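Long-range contacts in protein-glutamine gamma-glutamyltransferase (Pagrus major, PDB 1G0D), which probably cross-links proteins by calcium-dependent acyl transfer, joining peptide-bound glutamine to lysine or other primary amines: residues H61-V69 with N201-R209; V191-L199 with T218-R229. All coordinates share one frame; numbering follows the deposited sequence.

Contact 1 of 2, residues H61-V69 with N201-R209; sequences HLGKRDEVV and NSEMDIEHR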
ATOM      1  N   HIS A  61      31.348   5.414 -11.236  1.00 23.02           N
ATOM      2  CA  HIS A  61      31.092   6.625 -10.447  1.00 24.45           C
ATOM      3  C   HIS A  61      29.634   6.675 -10.040  1.00 26.05           C
ATOM      4  O   HIS A  61      28.726   6.490 -10.857  1.00 26.48           O
ATOM      5  CB  HIS A  61      31.430   7.900 -11.230  1.00 22.60           C
ATOM      6  CG  HIS A  61      32.810   7.904 -11.805  1.00 27.38           C
ATOM      7  ND1 HIS A  61      33.901   8.388 -11.111  1.00 28.22           N
ATOM      8  CD2 HIS A  61      33.299   7.402 -12.966  1.00 25.97           C
ATOM      9  CE1 HIS A  61      34.998   8.176 -11.812  1.00 23.17           C
ATOM     10  NE2 HIS A  61      34.660   7.579 -12.943  1.00 26.81           N
ATOM     11  N   LEU A  62      29.430   6.934  -8.758  1.00 28.35           N
ATOM     12  CA  LEU A  62      28.100   7.022  -8.158  1.00 31.48           C
ATOM     13  C   LEU A  62      27.958   8.379  -7.440  1.00 33.23           C
ATOM     14  O   LEU A  62      28.896   8.841  -6.785  1.00 33.93           O
ATOM     15  CB  LEU A  62      27.918   5.881  -7.133  1.00 28.85           C
ATOM     16  CG  LEU A  62      26.865   4.772  -7.318  1.00 27.93           C
ATOM     17  CD1 LEU A  62      26.566   4.162  -5.971  1.00 25.79           C
ATOM     18  CD2 LEU A  62      25.587   5.307  -7.942  1.00 24.31           C
ATOM     19  N   GLY A  63      26.799   9.019  -7.564  1.00 31.19           N
ATOM     20  CA  GLY A  63      26.608  10.277  -6.872  1.00 31.72           C
ATOM     21  C   GLY A  63      26.826  11.452  -7.769  1.00 35.73           C
ATOM     22  O   GLY A  63      27.696  11.404  -8.643  1.00 34.98           O
ATOM     23  N   LYS A  64      26.038  12.503  -7.530  1.00 43.43           N
ATOM     24  CA  LYS A  64      26.074  13.748  -8.322  1.00 48.31           C
ATOM     25  C   LYS A  64      27.392  14.472  -8.204  1.00 46.28           C
ATOM     26  O   LYS A  64      27.669  15.371  -8.977  1.00 45.92           O
ATOM     27  CB  LYS A  64      24.949  14.709  -7.907  1.00 52.53           C
ATOM     28  CG  LYS A  64      23.633  14.545  -8.704  1.00 62.37           C
ATOM     29  CD  LYS A  64      23.019  13.115  -8.550  1.00 69.65           C
ATOM     30  CE  LYS A  64      21.683  13.072  -7.766  1.00 67.19           C
ATOM     31  NZ  LYS A  64      21.576  11.821  -6.926  1.00 64.59           N
ATOM     32  N   ARG A  65      28.195  14.067  -7.234  1.00 45.66           N
ATOM     33  CA  ARG A  65      29.496  14.664  -7.015  1.00 45.54           C
ATOM     34  C   ARG A  65      30.507  13.569  -6.759  1.00 43.40           C
ATOM     35  O   ARG A  65      31.415  13.744  -5.966  1.00 43.97           O
ATOM     36  CB  ARG A  65      29.447  15.582  -5.801  1.00 49.53           C
ATOM     37  CG  ARG A  65      28.875  16.947  -6.094  1.00 59.95           C
ATOM     38  CD  ARG A  65      28.651  17.737  -4.824  1.00 67.89           C
ATOM     39  NE  ARG A  65      27.631  17.119  -3.988  1.00 76.22           N
ATOM     40  CZ  ARG A  65      27.871  16.171  -3.080  1.00 82.61           C
ATOM     41  NH1 ARG A  65      26.859  15.681  -2.369  1.00 86.60           N
ATOM     42  NH2 ARG A  65      29.110  15.713  -2.874  1.00 82.95           N
ATOM     43  N   ASP A  66      30.346  12.434  -7.419  1.00 41.96           N
ATOM     44  CA  ASP A  66      31.256  11.320  -7.222  1.00 42.84           C
ATOM     45  C   ASP A  66      31.414  10.916  -5.769  1.00 41.36           C
ATOM     46  O   ASP A  66      32.478  10.497  -5.344  1.00 40.20           O
ATOM     47  CB  ASP A  66      32.618  11.641  -7.791  1.00 49.09           C
ATOM     48  CG  ASP A  66      32.695  11.344  -9.251  1.00 56.68           C
ATOM     49  OD1 ASP A  66      31.735  11.710  -9.978  1.00 60.61           O
ATOM     50  OD2 ASP A  66      33.709  10.744  -9.661  1.00 59.14           O
ATOM     51  N   GLU A  67      30.340  11.036  -5.010  1.00 41.35           N
ATOM     52  CA  GLU A  67      30.354  10.648  -3.615  1.00 38.81           C
ATOM     53  C   GLU A  67      31.012   9.241  -3.521  1.00 38.50           C
ATOM     54  O   GLU A  67      31.662   8.894  -2.523  1.00 41.42           O
ATOM     55  CB  GLU A  67      28.903  10.628  -3.085  1.00 37.11           C
ATOM     56  CG  GLU A  67      28.313  12.001  -2.746  1.00 34.20           C
ATOM     57  CD  GLU A  67      27.445  12.585  -3.861  1.00 34.36           C
ATOM     58  OE1 GLU A  67      26.317  13.056  -3.587  1.00 33.42           O
ATOM     59  OE2 GLU A  67      27.885  12.583  -5.024  1.00 33.74           O
ATOM     60  N   VAL A  68      30.842   8.412  -4.542  1.00 34.47           N
ATOM     61  CA  VAL A  68      31.473   7.101  -4.495  1.00 32.68           C
ATOM     62  C   VAL A  68      32.055   6.651  -5.850  1.00 32.39           C
ATOM     63  O   VAL A  68      31.436   6.790  -6.895  1.00 30.83           O
ATOM     64  CB  VAL A  68      30.486   6.045  -3.913  1.00 29.29           C
ATOM     65  CG1 VAL A  68      31.078   4.662  -3.997  1.00 25.60           C
ATOM     66  CG2 VAL A  68      30.211   6.379  -2.440  1.00 31.31           C
ATOM     67  N   VAL A  69      33.291   6.172  -5.830  1.00 32.63           N
ATOM     68  CA  VAL A  69      33.941   5.691  -7.038  1.00 35.62           C
ATOM     69  C   VAL A  69      34.566   4.291  -6.873  1.00 37.60           C
ATOM     70  O   VAL A  69      35.396   4.042  -6.002  1.00 40.90           O
ATOM     71  CB  VAL A  69      35.014   6.712  -7.496  1.00 33.41           C
ATOM     72  CG1 VAL A  69      35.770   6.176  -8.745  1.00 29.82           C
ATOM     73  CG2 VAL A  69      34.308   8.044  -7.757  1.00 31.72           C
ATOM     74  N   ASN A 201      24.163  14.126   4.523  1.00 34.60           N
ATOM     75  CA  ASN A 201      25.404  13.506   4.078  1.00 31.85           C
ATOM     76  C   ASN A 201      25.128  12.569   2.892  1.00 32.49           C
ATOM     77  O   ASN A 201      24.760  11.406   3.071  1.00 34.36           O
ATOM     78  CB  ASN A 201      26.052  12.734   5.218  1.00 27.20           C
ATOM     79  CG  ASN A 201      27.396  12.181   4.825  1.00 31.86           C
ATOM     80  OD1 ASN A 201      27.683  12.046   3.631  1.00 35.31           O
ATOM     81  ND2 ASN A 201      28.238  11.859   5.810  1.00 29.77           N
ATOM     82  N   SER A 202      25.314  13.105   1.690  1.00 31.26           N
ATOM     83  CA  SER A 202      25.086  12.415   0.423  1.00 32.98           C
ATOM     84  C   SER A 202      25.853  11.111   0.194  1.00 35.13           C
ATOM     85  O   SER A 202      25.271  10.107  -0.267  1.00 38.04           O
ATOM     86  CB  SER A 202      25.431  13.359  -0.706  1.00 34.31           C
ATOM     87  OG  SER A 202      26.723  13.884  -0.459  1.00 43.89           O
ATOM     88  N   GLU A 203      27.158  11.158   0.470  1.00 33.86           N
ATOM     89  CA  GLU A 203      28.068  10.020   0.317  1.00 31.49           C
ATOM     90  C   GLU A 203      27.770   8.847   1.259  1.00 30.41           C
ATOM     91  O   GLU A 203      27.730   7.690   0.842  1.00 29.39           O
ATOM     92  CB  GLU A 203      29.499  10.483   0.532  1.00 34.73           C
ATOM     93  CG  GLU A 203      30.502   9.402   0.279  1.00 39.99           C
ATOM     94  CD  GLU A 203      31.806   9.694   0.932  1.00 41.70           C
ATOM     95  OE1 GLU A 203      32.857   9.426   0.315  1.00 43.89           O
ATOM     96  OE2 GLU A 203      31.770  10.191   2.073  1.00 49.24           O
ATOM     97  N   MET A 204      27.582   9.138   2.536  1.00 26.55           N
ATOM     98  CA  MET A 204      27.241   8.085   3.474  1.00 25.97           C
ATOM     99  C   MET A 204      25.905   7.472   3.052  1.00 22.06           C
ATOM    100  O   MET A 204      25.752   6.264   3.061  1.00 24.78           O
ATOM    101  CB  MET A 204      27.138   8.662   4.879  1.00 29.66           C
ATOM    102  CG  MET A 204      27.078   7.664   6.018  1.00 31.28           C
ATOM    103  SD  MET A 204      26.860   8.567   7.607  1.00 35.71           S
ATOM    104  CE  MET A 204      26.247   7.247   8.664  1.00 40.48           C
ATOM    105  N   ASP A 205      24.943   8.305   2.674  1.00 19.16           N
ATOM    106  CA  ASP A 205      23.644   7.810   2.237  1.00 19.95           C
ATOM    107  C   ASP A 205      23.808   6.882   1.033  1.00 24.88           C
ATOM    108  O   ASP A 205      23.166   5.839   0.967  1.00 29.75           O
ATOM    109  CB  ASP A 205      22.724   8.961   1.840  1.00 15.80           C
ATOM    110  CG  ASP A 205      21.460   8.487   1.131  1.00 20.04           C
ATOM    111  OD1 ASP A 205      20.665   7.740   1.754  1.00 17.92           O
ATOM    112  OD2 ASP A 205      21.247   8.858  -0.050  1.00 15.23           O
ATOM    113  N   ILE A 206      24.654   7.256   0.071  1.00 25.66           N
ATOM    114  CA  ILE A 206      24.842   6.401  -1.095  1.00 25.62           C
ATOM    115  C   ILE A 206      25.424   5.057  -0.670  1.00 27.77           C
ATOM    116  O   ILE A 206      25.018   3.977  -1.140  1.00 27.26           O
ATOM    117  CB  ILE A 206      25.759   7.081  -2.157  1.00 25.35           C
ATOM    118  CG1 ILE A 206      24.962   8.152  -2.902  1.00 27.31           C
ATOM    119  CG2 ILE A 206      26.235   6.079  -3.204  1.00 20.05           C
ATOM    120  CD1 ILE A 206      25.760   8.922  -3.943  1.00 28.13           C
ATOM    121  N   GLU A 207      26.363   5.115   0.253  1.00 27.60           N
ATOM    122  CA  GLU A 207      26.987   3.898   0.703  1.00 26.10           C
ATOM    123  C   GLU A 207      25.996   2.969   1.398  1.00 24.10           C
ATOM    124  O   GLU A 207      26.204   1.768   1.457  1.00 25.36           O
ATOM    125  CB  GLU A 207      28.166   4.267   1.602  1.00 32.27           C
ATOM    126  CG  GLU A 207      29.126   5.260   0.915  1.00 37.15           C
ATOM    127  CD  GLU A 207      30.440   5.456   1.650  1.00 38.33           C
ATOM    128  OE1 GLU A 207      30.412   5.864   2.828  1.00 39.39           O
ATOM    129  OE2 GLU A 207      31.503   5.214   1.037  1.00 43.39           O
ATOM    130  N   HIS A 208      24.891   3.515   1.891  1.00 21.50           N
ATOM    131  CA  HIS A 208      23.899   2.707   2.596  1.00 15.50           C
ATOM    132  C   HIS A 208      22.809   2.170   1.687  1.00 16.63           C
ATOM    133  O   HIS A 208      21.955   1.387   2.123  1.00 16.69           O
ATOM    134  CB  HIS A 208      23.243   3.554   3.676  1.00 17.38           C
ATOM    135  CG  HIS A 208      24.074   3.715   4.901  1.00 18.94           C
ATOM    136  ND1 HIS A 208      25.266   4.408   4.910  1.00 25.48           N
ATOM    137  CD2 HIS A 208      23.923   3.218   6.148  1.00 17.92           C
ATOM    138  CE1 HIS A 208      25.813   4.328   6.108  1.00 23.14           C
ATOM    139  NE2 HIS A 208      25.016   3.613   6.879  1.00 16.04           N
ATOM    140  N   ARG A 209      22.819   2.616   0.433  1.00 13.22           N
ATOM    141  CA  ARG A 209      21.821   2.206  -0.525  1.00 13.01           C
ATOM    142  C   ARG A 209      21.920   0.745  -1.003  1.00 13.89           C
ATOM    143  O   ARG A 209      21.139   0.293  -1.836  1.00 15.77           O
ATOM    144  CB  ARG A 209      21.867   3.167  -1.706  1.00 14.51           C
ATOM    145  CG  ARG A 209      21.221   4.489  -1.396  1.00 11.41           C
ATOM    146  CD  ARG A 209      20.853   5.232  -2.680  1.00 14.73           C
ATOM    147  NE  ARG A 209      20.508   6.620  -2.356  1.00 19.07           N
ATOM    148  CZ  ARG A 209      20.276   7.589  -3.237  1.00 12.93           C
ATOM    149  NH1 ARG A 209      20.344   7.364  -4.534  1.00 17.52           N
ATOM    150  NH2 ARG A 209      19.982   8.795  -2.806  1.00 14.05           N
TER
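Glu-67, which follows the 63-66 turn, packs on the first turn of helix 202-208, and its CA lies only 4.6 Å from the CA of Glu-203. Its CB sits between two helix residues, touching CA and CB of Glu-203 on one hand and the CD1 methyl of Ile-206 (3.7 Å) on the other. CG then passes the hydroxyl of Ser-202. Rotation about CB-CG (chi2 98°) turns the carboxylate back over its own loop, and its two oxygens divide the work. OE2 accepts the backbone N of Arg-65 at 2.7 Å on its syn side, though tilted from the carboxylate plane, while OE1 rests against CB of Ser-202 (3.0 Å) and pairs by charge with Arg-65 NH1, well out of the guanidinium plane. That same NH1 donates across the contact to Ser-202 OG, 2.6 Å away with an N-H...O angle of 159° and the oxygen in the guanidinium plane, although Arg-65 is poorly ordered.

The loop joins strands 55-62 and 68-72 as a hairpin at one margin of a sheet in the N-terminal β-sandwich domain. Two successive residues, Glu-67 and Val-68, stand opposite the single Leu-62, which makes a classic beta bulge, and all three point toward the helix.

Beside these polar groups, Ile-206 makes the apolar part. Its CG1 branch, anti to the carbonyl carbon (chi1 -76°), carries CD1 to within 3.3 Å of Gly-63 CA, whereas CG2 meets Leu-62 CD1 at 3.4 Å, the two chains crossing at a slant. Val-104, from a neighbouring loop, touches both Leu-62 and Ile-206. Val-68 CG2 reaches the next helical turn, lying 3.7 Å from CG of Glu-207.

Contact 2 of 2, residues V191-L199 with T218-R229; sequences VLDNSPAAL and TITAMVNSNGDR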
ATOM      1  N   VAL A 191      13.245  10.169  -4.795  1.00 17.75           N
ATOM      2  CA  VAL A 191      12.702  10.124  -3.450  1.00 15.45           C
ATOM      3  C   VAL A 191      13.870   9.789  -2.512  1.00 18.93           C
ATOM      4  O   VAL A 191      13.956  10.295  -1.402  1.00 20.22           O
ATOM      5  CB  VAL A 191      11.625   9.010  -3.320  1.00 13.35           C
ATOM      6  CG1 VAL A 191      11.165   8.888  -1.875  1.00 13.20           C
ATOM      7  CG2 VAL A 191      10.435   9.323  -4.224  1.00  9.70           C
ATOM      8  N   LEU A 192      14.792   8.948  -2.968  1.00 19.76           N
ATOM      9  CA  LEU A 192      15.912   8.564  -2.123  1.00 16.96           C
ATOM     10  C   LEU A 192      16.875   9.745  -2.031  1.00 21.24           C
ATOM     11  O   LEU A 192      17.543   9.946  -1.007  1.00 23.77           O
ATOM     12  CB  LEU A 192      16.624   7.333  -2.720  1.00 19.51           C
ATOM     13  CG  LEU A 192      16.106   5.887  -2.475  1.00 20.04           C
ATOM     14  CD1 LEU A 192      16.945   4.862  -3.246  1.00 11.57           C
ATOM     15  CD2 LEU A 192      16.139   5.569  -0.974  1.00 15.66           C
ATOM     16  N   ASP A 193      16.924  10.552  -3.092  1.00 21.43           N
ATOM     17  CA  ASP A 193      17.840  11.705  -3.154  1.00 19.89           C
ATOM     18  C   ASP A 193      17.416  12.939  -2.378  1.00 17.61           C
ATOM     19  O   ASP A 193      18.228  13.826  -2.134  1.00 19.12           O
ATOM     20  CB  ASP A 193      18.066  12.135  -4.607  1.00 18.68           C
ATOM     21  CG  ASP A 193      18.874  11.125  -5.415  1.00 20.88           C
ATOM     22  OD1 ASP A 193      18.916  11.265  -6.660  1.00 19.33           O
ATOM     23  OD2 ASP A 193      19.462  10.195  -4.820  1.00 25.94           O
ATOM     24  N   ASN A 194      16.149  12.990  -2.000  1.00 18.53           N
ATOM     25  CA  ASN A 194      15.602  14.136  -1.283  1.00 18.46           C
ATOM     26  C   ASN A 194      15.339  13.860   0.173  1.00 19.72           C
ATOM     27  O   ASN A 194      14.663  14.642   0.863  1.00 22.89           O
ATOM     28  CB  ASN A 194      14.311  14.579  -1.953  1.00 15.92           C
ATOM     29  CG  ASN A 194      14.572  15.298  -3.235  1.00 18.21           C
ATOM     30  OD1 ASN A 194      14.932  16.458  -3.210  1.00 24.63           O
ATOM     31  ND2 ASN A 194      14.421  14.618  -4.363  1.00 15.91           N
ATOM     32  N   SER A 195      15.861  12.743   0.647  1.00 16.02           N
ATOM     33  CA  SER A 195      15.644  12.406   2.027  1.00 16.20           C
ATOM     34  C   SER A 195      16.644  13.149   2.890  1.00 18.57           C
ATOM     35  O   SER A 195      17.704  13.573   2.436  1.00 15.83           O
ATOM     36  CB  SER A 195      15.754  10.890   2.250  1.00 14.94           C
ATOM     37  OG  SER A 195      17.101  10.427   2.302  1.00 15.55           O
ATOM     38  N   PRO A 196      16.296  13.338   4.157  1.00 21.65           N
ATOM     39  CA  PRO A 196      17.157  14.030   5.113  1.00 24.64           C
ATOM     40  C   PRO A 196      18.593  13.555   5.080  1.00 27.12           C
ATOM     41  O   PRO A 196      19.534  14.358   5.104  1.00 31.40           O
ATOM     42  CB  PRO A 196      16.502  13.737   6.446  1.00 24.27           C
ATOM     43  CG  PRO A 196      15.037  13.609   6.086  1.00 22.54           C
ATOM     44  CD  PRO A 196      15.003  12.953   4.751  1.00 21.52           C
ATOM     45  N   ALA A 197      18.758  12.244   5.029  1.00 27.41           N
ATOM     46  CA  ALA A 197      20.091  11.649   5.035  1.00 26.94           C
ATOM     47  C   ALA A 197      20.905  12.013   3.831  1.00 27.30           C
ATOM     48  O   ALA A 197      22.102  12.259   3.937  1.00 30.12           O
ATOM     49  CB  ALA A 197      19.983  10.158   5.114  1.00 25.60           C
ATOM     50  N   ALA A 198      20.256  12.011   2.679  1.00 27.14           N
ATOM     51  CA  ALA A 198      20.934  12.311   1.441  1.00 26.87           C
ATOM     52  C   ALA A 198      21.290  13.794   1.416  1.00 28.80           C
ATOM     53  O   ALA A 198      22.325  14.199   0.853  1.00 30.16           O
ATOM     54  CB  ALA A 198      20.029  11.929   0.251  1.00 27.68           C
ATOM     55  N   LEU A 199      20.442  14.610   2.041  1.00 26.49           N
ATOM     56  CA  LEU A 199      20.698  16.037   2.059  1.00 27.22           C
ATOM     57  C   LEU A 199      21.823  16.355   3.056  1.00 28.21           C
ATOM     58  O   LEU A 199      22.756  17.097   2.744  1.00 27.62           O
ATOM     59  CB  LEU A 199      19.398  16.784   2.375  1.00 25.47           C
ATOM     60  CG  LEU A 199      18.309  16.524   1.318  1.00 25.26           C
ATOM     61  CD1 LEU A 199      17.029  17.175   1.722  1.00 29.03           C
ATOM     62  CD2 LEU A 199      18.695  17.062  -0.025  1.00 23.56           C
ATOM     63  N   THR A 218      13.852   4.030   4.541  1.00 20.85           N
ATOM     64  CA  THR A 218      13.897   5.369   3.966  1.00 18.11           C
ATOM     65  C   THR A 218      12.674   5.655   3.099  1.00 16.96           C
ATOM     66  O   THR A 218      12.085   6.703   3.206  1.00 21.46           O
ATOM     67  CB  THR A 218      15.124   5.536   3.127  1.00 17.09           C
ATOM     68  OG1 THR A 218      16.269   5.328   3.954  1.00 22.38           O
ATOM     69  CG2 THR A 218      15.168   6.908   2.521  1.00 17.51           C
ATOM     70  N   ILE A 219      12.293   4.724   2.233  1.00 17.67           N
ATOM     71  CA  ILE A 219      11.121   4.913   1.385  1.00 13.53           C
ATOM     72  C   ILE A 219       9.889   5.018   2.257  1.00 15.25           C
ATOM     73  O   ILE A 219       9.061   5.886   2.062  1.00 17.72           O
ATOM     74  CB  ILE A 219      10.936   3.730   0.420  1.00 13.03           C
ATOM     75  CG1 ILE A 219      12.028   3.757  -0.643  1.00 14.08           C
ATOM     76  CG2 ILE A 219       9.595   3.808  -0.251  1.00  8.43           C
ATOM     77  CD1 ILE A 219      12.124   5.102  -1.352  1.00 17.75           C
ATOM     78  N   THR A 220       9.756   4.132   3.231  1.00 14.38           N
ATOM     79  CA  THR A 220       8.586   4.186   4.086  1.00 14.41           C
ATOM     80  C   THR A 220       8.458   5.535   4.793  1.00 19.38           C
ATOM     81  O   THR A 220       7.349   6.053   5.015  1.00 23.78           O
ATOM     82  CB  THR A 220       8.656   3.087   5.102  1.00 12.27           C
ATOM     83  OG1 THR A 220       8.571   1.846   4.414  1.00 15.53           O
ATOM     84  CG2 THR A 220       7.504   3.146   6.051  1.00 16.01           C
ATOM     85  N   ALA A 221       9.605   6.122   5.122  1.00 21.22           N
ATOM     86  CA  ALA A 221       9.624   7.400   5.820  1.00 16.67           C
ATOM     87  C   ALA A 221       9.269   8.593   4.934  1.00 17.89           C
ATOM     88  O   ALA A 221       8.626   9.548   5.394  1.00 19.58           O
ATOM     89  CB  ALA A 221      10.984   7.601   6.461  1.00 12.26           C
ATOM     90  N   MET A 222       9.663   8.537   3.666  1.00 19.35           N
ATOM     91  CA  MET A 222       9.401   9.640   2.736  1.00 19.60           C
ATOM     92  C   MET A 222       7.991   9.722   2.157  1.00 20.20           C
ATOM     93  O   MET A 222       7.563  10.793   1.700  1.00 22.25           O
ATOM     94  CB  MET A 222      10.403   9.585   1.594  1.00 17.00           C
ATOM     95  CG  MET A 222      11.818   9.881   2.042  1.00 17.85           C
ATOM     96  SD  MET A 222      12.114  11.657   2.082  1.00 17.51           S
ATOM     97  CE  MET A 222      11.206  12.172   0.520  1.00  8.78           C
ATOM     98  N   VAL A 223       7.272   8.601   2.167  1.00 18.10           N
ATOM     99  CA  VAL A 223       5.919   8.582   1.611  1.00 16.91           C
ATOM    100  C   VAL A 223       4.972   9.560   2.267  1.00 17.66           C
ATOM    101  O   VAL A 223       4.189  10.210   1.580  1.00 20.71           O
ATOM    102  CB  VAL A 223       5.316   7.182   1.655  1.00 12.09           C
ATOM    103  CG1 VAL A 223       3.881   7.192   1.112  1.00 11.94           C
ATOM    104  CG2 VAL A 223       6.182   6.272   0.839  1.00 11.62           C
ATOM    105  N   ASN A 224       5.030   9.680   3.585  1.00 19.00           N
ATOM    106  CA  ASN A 224       4.165  10.632   4.235  1.00 19.66           C
ATOM    107  C   ASN A 224       4.787  11.352   5.412  1.00 22.60           C
ATOM    108  O   ASN A 224       4.780  12.566   5.461  1.00 25.88           O
ATOM    109  CB  ASN A 224       2.876   9.964   4.684  1.00 18.39           C
ATOM    110  CG  ASN A 224       2.000  10.890   5.513  1.00 15.81           C
ATOM    111  OD1 ASN A 224       1.519  10.531   6.581  1.00 14.36           O
ATOM    112  ND2 ASN A 224       1.792  12.091   5.013  1.00 21.25           N
ATOM    113  N   SER A 225       5.350  10.612   6.352  1.00 26.81           N
ATOM    114  CA  SER A 225       5.904  11.240   7.539  1.00 26.67           C
ATOM    115  C   SER A 225       6.789  12.458   7.318  1.00 30.91           C
ATOM    116  O   SER A 225       6.740  13.397   8.128  1.00 35.51           O
ATOM    117  CB  SER A 225       6.650  10.213   8.397  1.00 23.08           C
ATOM    118  OG  SER A 225       7.998  10.127   8.010  1.00 24.59           O
ATOM    119  N   ASN A 226       7.602  12.463   6.258  1.00 32.14           N
ATOM    120  CA  ASN A 226       8.479  13.611   6.017  1.00 28.71           C
ATOM    121  C   ASN A 226       7.646  14.759   5.489  1.00 31.91           C
ATOM    122  O   ASN A 226       7.162  14.726   4.350  1.00 30.48           O
ATOM    123  CB  ASN A 226       9.591  13.260   5.039  1.00 26.15           C
ATOM    124  CG  ASN A 226      10.490  14.435   4.740  1.00 27.53           C
ATOM    125  OD1 ASN A 226      10.025  15.522   4.373  1.00 28.66           O
ATOM    126  ND2 ASN A 226      11.790  14.232   4.896  1.00 28.77           N
ATOM    127  N   GLY A 227       7.493  15.779   6.339  1.00 34.31           N
ATOM    128  CA  GLY A 227       6.682  16.943   6.021  1.00 32.52           C
ATOM    129  C   GLY A 227       7.122  17.965   4.978  1.00 32.95           C
ATOM    130  O   GLY A 227       6.260  18.576   4.325  1.00 34.37           O
ATOM    131  N   ASP A 228       8.423  18.178   4.805  1.00 31.48           N
ATOM    132  CA  ASP A 228       8.826  19.157   3.827  1.00 32.80           C
ATOM    133  C   ASP A 228       9.089  18.588   2.437  1.00 30.95           C
ATOM    134  O   ASP A 228       8.892  19.281   1.435  1.00 31.92           O
ATOM    135  CB  ASP A 228      10.000  19.985   4.343  1.00 39.81           C
ATOM    136  CG  ASP A 228      11.041  19.159   4.993  1.00 50.06           C
ATOM    137  OD1 ASP A 228      10.703  18.477   5.986  1.00 55.12           O
ATOM    138  OD2 ASP A 228      12.201  19.192   4.506  1.00 58.42           O
ATOM    139  N   ARG A 229       9.492  17.325   2.345  1.00 28.86           N
ATOM    140  CA  ARG A 229       9.698  16.749   1.029  1.00 22.92           C
ATOM    141  C   ARG A 229       9.018  15.425   0.833  1.00 18.29           C
ATOM    142  O   ARG A 229       9.205  14.798  -0.184  1.00 20.95           O
ATOM    143  CB  ARG A 229      11.168  16.590   0.749  1.00 24.14           C
ATOM    144  CG  ARG A 229      11.881  17.904   0.539  1.00 27.52           C
ATOM    145  CD  ARG A 229      13.346  17.703   0.140  1.00 24.23           C
ATOM    146  NE  ARG A 229      14.166  18.827   0.578  1.00 29.58           N
ATOM    147  CZ  ARG A 229      15.102  19.410  -0.162  1.00 33.71           C
ATOM    148  NH1 ARG A 229      15.341  18.972  -1.385  1.00 38.56           N
ATOM    149  NH2 ARG A 229      15.802  20.436   0.314  1.00 36.93           N
TER
HETATM  150  O   HOH W   1      13.904  15.756   3.258  1.00 23.21           O
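The helical part of the catalytic core packs here on itself: Val-191 and Leu-192, at the end of helix 184-193, and Ser-195, N-cap of helix 196-200, lie against helix 212-223. Val-191 CG1 approaches CB of Met-222 at 3.6 Å, the two side chains running antiparallel alongside one another. The chi2 turn of Met-222 (-85°) puts SD 3.6 Å from Ser-195 CA, and the further bend at chi3 brings CE near Val-191 O. The side chains of Leu-192 and Thr-218 cross nearly at right angles, CD2 of the first 3.9 Å from CG2 of the second.

Arg-229 supplies the polar side. Its NH1 donates to Asn-194 OD1 (3.1 Å, 143°) in the carbonyl plane, on a lone pair, while ND2 of that amide is bonded to Glu-190 O. Leu-199 CD1 lies over the centre of one guanidinium face, 3.4 Å above the plane. Asn-226 OD1 accepts Arg-229 N at 2.8 Å, an Asx motif that closes the 226-229 turn and holds the arginine's backbone, and a water bridges Asn-226 ND2 to Asn-194 O. Behind the interface, Ile-219 touches Val-282 and Leu-283 of helix 272-286, which begins at the active-site Cys-272, an arrangement in keeping with the papain-like core of transglutaminases.

In the fold
The segments of the two contacts alternate along the chain, and their centres lie 16 Å apart on the same side of the molecule's centre. Asp-193, within 191-199, is the joint: its OD1 takes Lys-64 NZ of contact 1 in a salt bridge at 2.7 Å, and its OD2 pairs with Arg-209 NH2, which is also bridged to Asp-205. The N-terminal hairpin is thereby tied to the helices of the core by charge as well as by packing. Contact 2 lies nearer the catalytic machinery, the side chain of Ile-219 being about 12 Å from that of active-site Asp-355, whereas contact 1 is peripheral, its centre about 29 Å from the chain's centre and away from the annotated sites.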